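Local coordinates for PROTEIN (hypothetical protein EF0366) (Enterococcus faecalis, PDB 1VPY), which is of unknown function but adopts the TIM alpha/beta barrel fold of the DUF72 family and binds zinc ions in the crystal, at residues Phe203-Arg208 and Glu239-Met244; Leu226-Thr231 and Ala264-Gln269. One frame throughout, in Å; residues are numbered along the deposited sequence.

Contact 1 of 2, residues Phe203-Arg208 and Glu239-Met244; sequences FRFHGR and EAVLKM
Phe203 and Val241 form the heart of this contact, in which helix 231-245 packs on the outside of strand 201-205, the seventh of the eight parallel strands of a TIM barrel. Methyl CG2 of Val241 lies over one face of the Phe203 ring, 3.8 Å from the ring centroid and 16° off the normal, a CH-pi contact displaced toward the CD2-CE2 side. The same methyl meets the edge of the Phe205 ring, its distance to CZ being 4.1 Å. A beta-branched valine suits the place: the torsion sets CG2 anti to the carbonyl carbon, to meet the Phe203 face and the Phe205 edge at once. Met244, a selenomethionine, brings CG to the edge of the Phe203 ring, near its plane, and its bent chain leads away; it also touches Ile178.

The alternation of a strand sends Phe203 and Phe205 to the same side, toward the helix, while Arg204 points into the barrel, where Glu150 and Glu46 hold it by salt bridges. Strand and helix segments run nearly antiparallel, at 170°, with axes 11.2 Å apart, as expected where the chain doubles back from strand to outer helix. No hydrogen bond crosses between them. Val253 of the next strand touches Phe203, Phe205 and Val241, and Phe255 meets Phe205 edge-to-face. At the far tip of the Phe203 ring, CZ lies 3.8 Å from the backbone O of Ala240, approached obliquely.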
loop_
_atom_site.group_PDB
_atom_site.type_symbol
_atom_site.label_atom_id
_atom_site.label_comp_id
_atom_site.label_asym_id
_atom_site.label_seq_id
_atom_site.Cartn_x
_atom_site.Cartn_y
_atom_site.Cartn_z
ATOM N N PHE A 203 -5.864 -1.676 -2.495
ATOM C CA PHE A 203 -5.764 -1.141 -3.849
ATOM C C PHE A 203 -4.859 0.066 -3.817
ATOM O O PHE A 203 -4.894 0.837 -2.858
ATOM C CB PHE A 203 -7.130 -0.643 -4.317
ATOM C CG PHE A 203 -8.052 -1.725 -4.789
ATOM C CD1 PHE A 203 -8.011 -2.157 -6.116
ATOM C CD2 PHE A 203 -8.975 -2.295 -3.919
ATOM C CE1 PHE A 203 -8.864 -3.149 -6.563
ATOM C CE2 PHE A 203 -9.835 -3.285 -4.356
ATOM C CZ PHE A 203 -9.785 -3.713 -5.682
ATOM N N ARG A 204 -4.072 0.255 -4.869
ATOM C CA ARG A 204 -3.347 1.508 -5.057
ATOM C C ARG A 204 -3.452 1.935 -6.511
ATOM O O ARG A 204 -3.065 1.189 -7.427
ATOM C CB ARG A 204 -1.879 1.381 -4.644
ATOM C CG ARG A 204 -1.654 1.207 -3.141
ATOM C CD ARG A 204 -0.171 1.177 -2.813
ATOM N NE ARG A 204 0.375 2.514 -2.614
ATOM C CZ ARG A 204 1.569 2.921 -3.034
ATOM N NH1 ARG A 204 2.374 2.111 -3.716
ATOM N NH2 ARG A 204 1.952 4.158 -2.783
ATOM N N PHE A 205 -3.991 3.134 -6.717
ATOM C CA PHE A 205 -4.161 3.667 -8.049
ATOM C C PHE A 205 -3.101 4.722 -8.287
ATOM O O PHE A 205 -3.064 5.754 -7.609
ATOM C CB PHE A 205 -5.560 4.251 -8.232
ATOM C CG PHE A 205 -6.677 3.312 -7.848
ATOM C CD1 PHE A 205 -6.634 1.964 -8.195
ATOM C CD2 PHE A 205 -7.785 3.787 -7.153
ATOM C CE1 PHE A 205 -7.670 1.097 -7.837
ATOM C CE2 PHE A 205 -8.826 2.937 -6.800
ATOM C CZ PHE A 205 -8.770 1.589 -7.137
ATOM N N HIS A 206 -2.231 4.443 -9.249
ATOM C CA HIS A 206 -1.097 5.303 -9.551
ATOM C C HIS A 206 -1.366 6.238 -10.724
ATOM O O HIS A 206 -0.529 7.085 -11.040
ATOM C CB HIS A 206 0.137 4.450 -9.856
ATOM C CG HIS A 206 0.603 3.624 -8.698
ATOM N ND1 HIS A 206 1.183 4.177 -7.577
ATOM C CD2 HIS A 206 0.563 2.288 -8.482
ATOM C CE1 HIS A 206 1.487 3.216 -6.721
ATOM N NE2 HIS A 206 1.119 2.062 -7.246
ATOM N N GLY A 207 -2.520 6.075 -11.369
ATOM C CA GLY A 207 -2.809 6.773 -12.616
ATOM C C GLY A 207 -2.180 6.061 -13.798
ATOM O O GLY A 207 -1.410 5.119 -13.626
ATOM N N ARG A 208 -2.481 6.517 -15.005
ATOM C CA ARG A 208 -2.101 5.761 -16.193
ATOM C C ARG A 208 -1.103 6.473 -17.110
ATOM O O ARG A 208 -0.927 6.081 -18.271
ATOM C CB ARG A 208 -3.352 5.324 -16.955
ATOM C CG ARG A 208 -4.027 4.138 -16.315
ATOM C CD ARG A 208 -5.472 4.029 -16.715
ATOM N NE ARG A 208 -6.181 3.118 -15.818
ATOM C CZ ARG A 208 -7.426 2.694 -16.010
ATOM N NH1 ARG A 208 -8.120 3.090 -17.071
ATOM N NH2 ARG A 208 -7.979 1.866 -15.139
ATOM N N GLU A 239 -16.282 -0.673 -9.614
ATOM C CA GLU A 239 -16.807 -2.031 -9.816
ATOM C C GLU A 239 -15.877 -3.054 -9.180
ATOM O O GLU A 239 -16.332 -3.958 -8.480
ATOM C CB GLU A 239 -16.960 -2.372 -11.305
ATOM C CG GLU A 239 -18.295 -2.030 -11.952
ATOM C CD GLU A 239 -18.459 -2.705 -13.317
ATOM O OE1 GLU A 239 -18.818 -3.906 -13.343
ATOM O OE2 GLU A 239 -18.235 -2.043 -14.363
ATOM N N ALA A 240 -14.577 -2.898 -9.429
ATOM C CA ALA A 240 -13.558 -3.828 -8.946
ATOM C C ALA A 240 -13.392 -3.752 -7.432
ATOM O O ALA A 240 -13.240 -4.783 -6.763
ATOM C CB ALA A 240 -12.236 -3.582 -9.650
ATOM N N VAL A 241 -13.434 -2.534 -6.895
ATOM C CA VAL A 241 -13.375 -2.312 -5.445
ATOM C C VAL A 241 -14.545 -3.006 -4.733
ATOM O O VAL A 241 -14.342 -3.703 -3.728
ATOM C CB VAL A 241 -13.289 -0.789 -5.101
ATOM C CG1 VAL A 241 -13.810 -0.482 -3.695
ATOM C CG2 VAL A 241 -11.863 -0.301 -5.251
ATOM N N LEU A 242 -15.756 -2.830 -5.264
ATOM C CA LEU A 242 -16.934 -3.517 -4.741
ATOM C C LEU A 242 -16.804 -5.033 -4.853
ATOM O O LEU A 242 -17.055 -5.748 -3.886
ATOM C CB LEU A 242 -18.196 -3.054 -5.458
ATOM C CG LEU A 242 -18.844 -1.751 -5.005
ATOM C CD1 LEU A 242 -19.845 -1.323 -6.063
ATOM C CD2 LEU A 242 -19.521 -1.895 -3.640
ATOM N N LYS A 243 -16.402 -5.517 -6.029
ATOM C CA LYS A 243 -16.213 -6.958 -6.243
ATOM C C LYS A 243 -15.231 -7.552 -5.222
ATOM O O LYS A 243 -15.387 -8.700 -4.805
ATOM C CB LYS A 243 -15.769 -7.256 -7.678
ATOM C CG LYS A 243 -15.994 -8.704 -8.118
HETATM N N MSE A 244 -14.241 -6.762 -4.808
HETATM C CA MSE A 244 -13.286 -7.195 -3.787
HETATM C C MSE A 244 -13.842 -7.130 -2.359
HETATM O O MSE A 244 -13.529 -7.992 -1.535
HETATM C CB MSE A 244 -11.985 -6.407 -3.887
HETATM C CG MSE A 244 -11.122 -6.744 -5.101
HETATM SE SE MSE A 244 -10.670 -8.662 -5.351
HETATM C CE MSE A 244 -12.112 -9.214 -6.652
#

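Contact 2 of 2, residues Leu226-Thr231 and Ala264-Gln269; sequences LYHYNT and AENALQ. With ZN (zinc ion), chain B.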
loop_
_atom_site.group_PDB
_atom_site.type_symbol
_atom_site.label_atom_id
_atom_site.label_comp_id
_atom_site.label_asym_id
_atom_site.label_seq_id
_atom_site.Cartn_x
_atom_site.Cartn_y
_atom_site.Cartn_z
ATOM N N LEU A 226 1.474 13.754 -14.161
ATOM C CA LEU A 226 0.084 13.935 -13.732
ATOM C C LEU A 226 -0.888 12.984 -14.407
ATOM O O LEU A 226 -0.799 12.743 -15.613
ATOM C CB LEU A 226 -0.375 15.380 -13.962
ATOM C CG LEU A 226 0.394 16.522 -13.300
ATOM C CD1 LEU A 226 -0.040 17.831 -13.921
ATOM C CD2 LEU A 226 0.176 16.548 -11.789
ATOM N N TYR A 227 -1.801 12.434 -13.609
ATOM C CA TYR A 227 -2.960 11.734 -14.139
ATOM C C TYR A 227 -4.200 11.965 -13.292
ATOM O O TYR A 227 -4.217 11.636 -12.113
ATOM C CB TYR A 227 -2.712 10.232 -14.294
ATOM C CG TYR A 227 -3.722 9.598 -15.229
ATOM C CD1 TYR A 227 -3.614 9.762 -16.608
ATOM C CD2 TYR A 227 -4.802 8.865 -14.737
ATOM C CE1 TYR A 227 -4.544 9.197 -17.472
ATOM C CE2 TYR A 227 -5.740 8.293 -15.592
ATOM C CZ TYR A 227 -5.604 8.469 -16.957
ATOM O OH TYR A 227 -6.518 7.921 -17.821
ATOM N N HIS A 228 -5.228 12.534 -13.913
ATOM C CA HIS A 228 -6.527 12.741 -13.282
ATOM C C HIS A 228 -7.498 11.725 -13.884
ATOM O O HIS A 228 -7.841 11.813 -15.058
ATOM C CB HIS A 228 -7.004 14.186 -13.516
ATOM C CG HIS A 228 -8.363 14.496 -12.960
ATOM N ND1 HIS A 228 -8.546 15.249 -11.819
ATOM C CD2 HIS A 228 -9.605 14.188 -13.408
ATOM C CE1 HIS A 228 -9.841 15.374 -11.577
ATOM N NE2 HIS A 228 -10.506 14.740 -12.526
ATOM N N TYR A 229 -7.914 10.751 -13.078
ATOM C CA TYR A 229 -8.880 9.738 -13.500
ATOM C C TYR A 229 -10.210 10.364 -13.869
ATOM O O TYR A 229 -10.680 11.284 -13.197
ATOM C CB TYR A 229 -9.120 8.729 -12.382
ATOM C CG TYR A 229 -8.023 7.715 -12.161
ATOM C CD1 TYR A 229 -7.808 6.690 -13.069
ATOM C CD2 TYR A 229 -7.227 7.759 -11.015
ATOM C CE1 TYR A 229 -6.813 5.745 -12.860
ATOM C CE2 TYR A 229 -6.225 6.816 -10.796
ATOM C CZ TYR A 229 -6.027 5.809 -11.722
ATOM O OH TYR A 229 -5.046 4.858 -11.515
ATOM N N ASN A 230 -10.817 9.857 -14.936
ATOM C CA ASN A 230 -12.087 10.398 -15.424
ATOM C C ASN A 230 -13.265 9.626 -14.855
ATOM O O ASN A 230 -13.078 8.662 -14.115
ATOM C CB ASN A 230 -12.138 10.436 -16.963
ATOM C CG ASN A 230 -12.003 9.056 -17.604
ATOM O OD1 ASN A 230 -12.486 8.052 -17.078
ATOM N ND2 ASN A 230 -11.349 9.009 -18.756
ATOM N N THR A 231 -14.471 10.049 -15.218
ATOM C CA THR A 231 -15.701 9.467 -14.694
ATOM C C THR A 231 -15.816 7.975 -15.035
ATOM O O THR A 231 -16.185 7.169 -14.176
ATOM C CB THR A 231 -16.934 10.269 -15.174
ATOM O OG1 THR A 231 -16.686 11.663 -14.972
ATOM C CG2 THR A 231 -18.190 9.886 -14.392
ATOM N N ALA A 264 -7.350 13.615 -4.402
ATOM C CA ALA A 264 -8.468 13.973 -3.527
ATOM C C ALA A 264 -9.789 14.158 -4.270
ATOM O O ALA A 264 -10.850 13.876 -3.722
ATOM C CB ALA A 264 -8.140 15.221 -2.718
ATOM N N GLU A 265 -9.726 14.642 -5.510
ATOM C CA GLU A 265 -10.921 14.802 -6.332
ATOM C C GLU A 265 -11.441 13.415 -6.710
ATOM O O GLU A 265 -12.611 13.101 -6.483
ATOM C CB GLU A 265 -10.619 15.644 -7.580
ATOM C CG GLU A 265 -11.839 16.008 -8.436
ATOM C CD GLU A 265 -12.621 17.216 -7.911
ATOM O OE1 GLU A 265 -12.169 17.858 -6.932
ATOM O OE2 GLU A 265 -13.688 17.533 -8.493
ATOM N N ASN A 266 -10.552 12.583 -7.249
ATOM C CA ASN A 266 -10.894 11.215 -7.611
ATOM C C ASN A 266 -11.445 10.385 -6.443
ATOM O O ASN A 266 -12.427 9.654 -6.611
ATOM C CB ASN A 266 -9.695 10.505 -8.247
ATOM C CG ASN A 266 -9.322 11.069 -9.610
ATOM O OD1 ASN A 266 -8.226 10.812 -10.105
ATOM N ND2 ASN A 266 -10.226 11.831 -10.226
ATOM N N ALA A 267 -10.816 10.492 -5.272
ATOM C CA ALA A 267 -11.281 9.772 -4.086
ATOM C C ALA A 267 -12.673 10.245 -3.648
ATOM O O ALA A 267 -13.523 9.437 -3.289
ATOM C CB ALA A 267 -10.277 9.889 -2.951
ATOM N N LEU A 268 -12.906 11.552 -3.705
ATOM C CA LEU A 268 -14.222 12.118 -3.400
ATOM C C LEU A 268 -15.271 11.691 -4.425
ATOM O O LEU A 268 -16.450 11.594 -4.093
ATOM C CB LEU A 268 -14.151 13.645 -3.280
ATOM C CG LEU A 268 -13.828 14.303 -1.921
ATOM C CD1 LEU A 268 -12.806 13.549 -1.007
ATOM C CD2 LEU A 268 -13.392 15.762 -2.136
ATOM N N GLN A 269 -14.837 11.418 -5.658
ATOM C CA GLN A 269 -15.726 10.874 -6.693
ATOM C C GLN A 269 -16.159 9.452 -6.364
ATOM O O GLN A 269 -17.356 9.160 -6.337
ATOM C CB GLN A 269 -15.074 10.919 -8.082
ATOM C CG GLN A 269 -15.188 12.268 -8.788
ATOM C CD GLN A 269 -14.247 12.392 -9.979
ATOM O OE1 GLN A 269 -13.327 13.222 -9.979
ATOM N NE2 GLN A 269 -14.470 11.560 -10.998
HETATM ZN ZN ZN B . -12.824 14.597 -12.663
#
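Asn266 of helix 260-273 meets the backbone of Tyr229, just before helix 231-245, and has the largest share of this contact. From CB its chain places CG anti to the carbonyl carbon (chi1 -68°), and CG lies 3.6 Å from CB of Tyr229. There the amide divides. OD1 accepts a hydrogen bond from Tyr229 N at 3.0 Å, the donor tilted 24° from the carbonyl plane, and sits at the edge of the Tyr229 ring; Asn257 adds a weak bond to it. ND2 returns a weak bond to Tyr229 O, 3.1 Å away, and another to Gln269 OE1. Asparagine thus suits the place, its donor and acceptor matching the N-H and C=O of one residue. ND2 also lies over a face of the His228 imidazole, the two planes 64° apart, while Glu265 CG meets the edge of that ring at CE1.

His228 binds a zinc ion through NE2 at 2.3 Å, and its ND1 bonds to Asp262 OD1. Gln269 OE1 stands 3.1 Å from the metal, too far to count as a ligand here. Zinc on NE2 requires that nitrogen's lone pair, consistent with a neutral imidazole whose ND1 proton is directed to Asp262.

How the contacts relate
The two contacts have centres 12 Å apart and alternate along the chain: strand 201-205 and its following turn, then Leu226-Thr231, then Glu239-Met244, and finally Ala264-Gln269. Helix 231-245 links them, beginning at the end of the contact 2 loop and carrying one side of contact 1 near its C-terminal end. Contact 1 joins strand 201-205 to the helix that follows it, whereas contact 2 ties the loop before that helix to helix 260-273, which follows the last strand, 250-255. They meet at Tyr229, whose OH lies 2.8 Å from Gly207 N, a probable hydrogen bond, and also bonds Asp180, and at Tyr227, whose ring packs on Gly207 and Arg208. The two outer helices themselves meet where Asn266 and Gln269 touch Ile234.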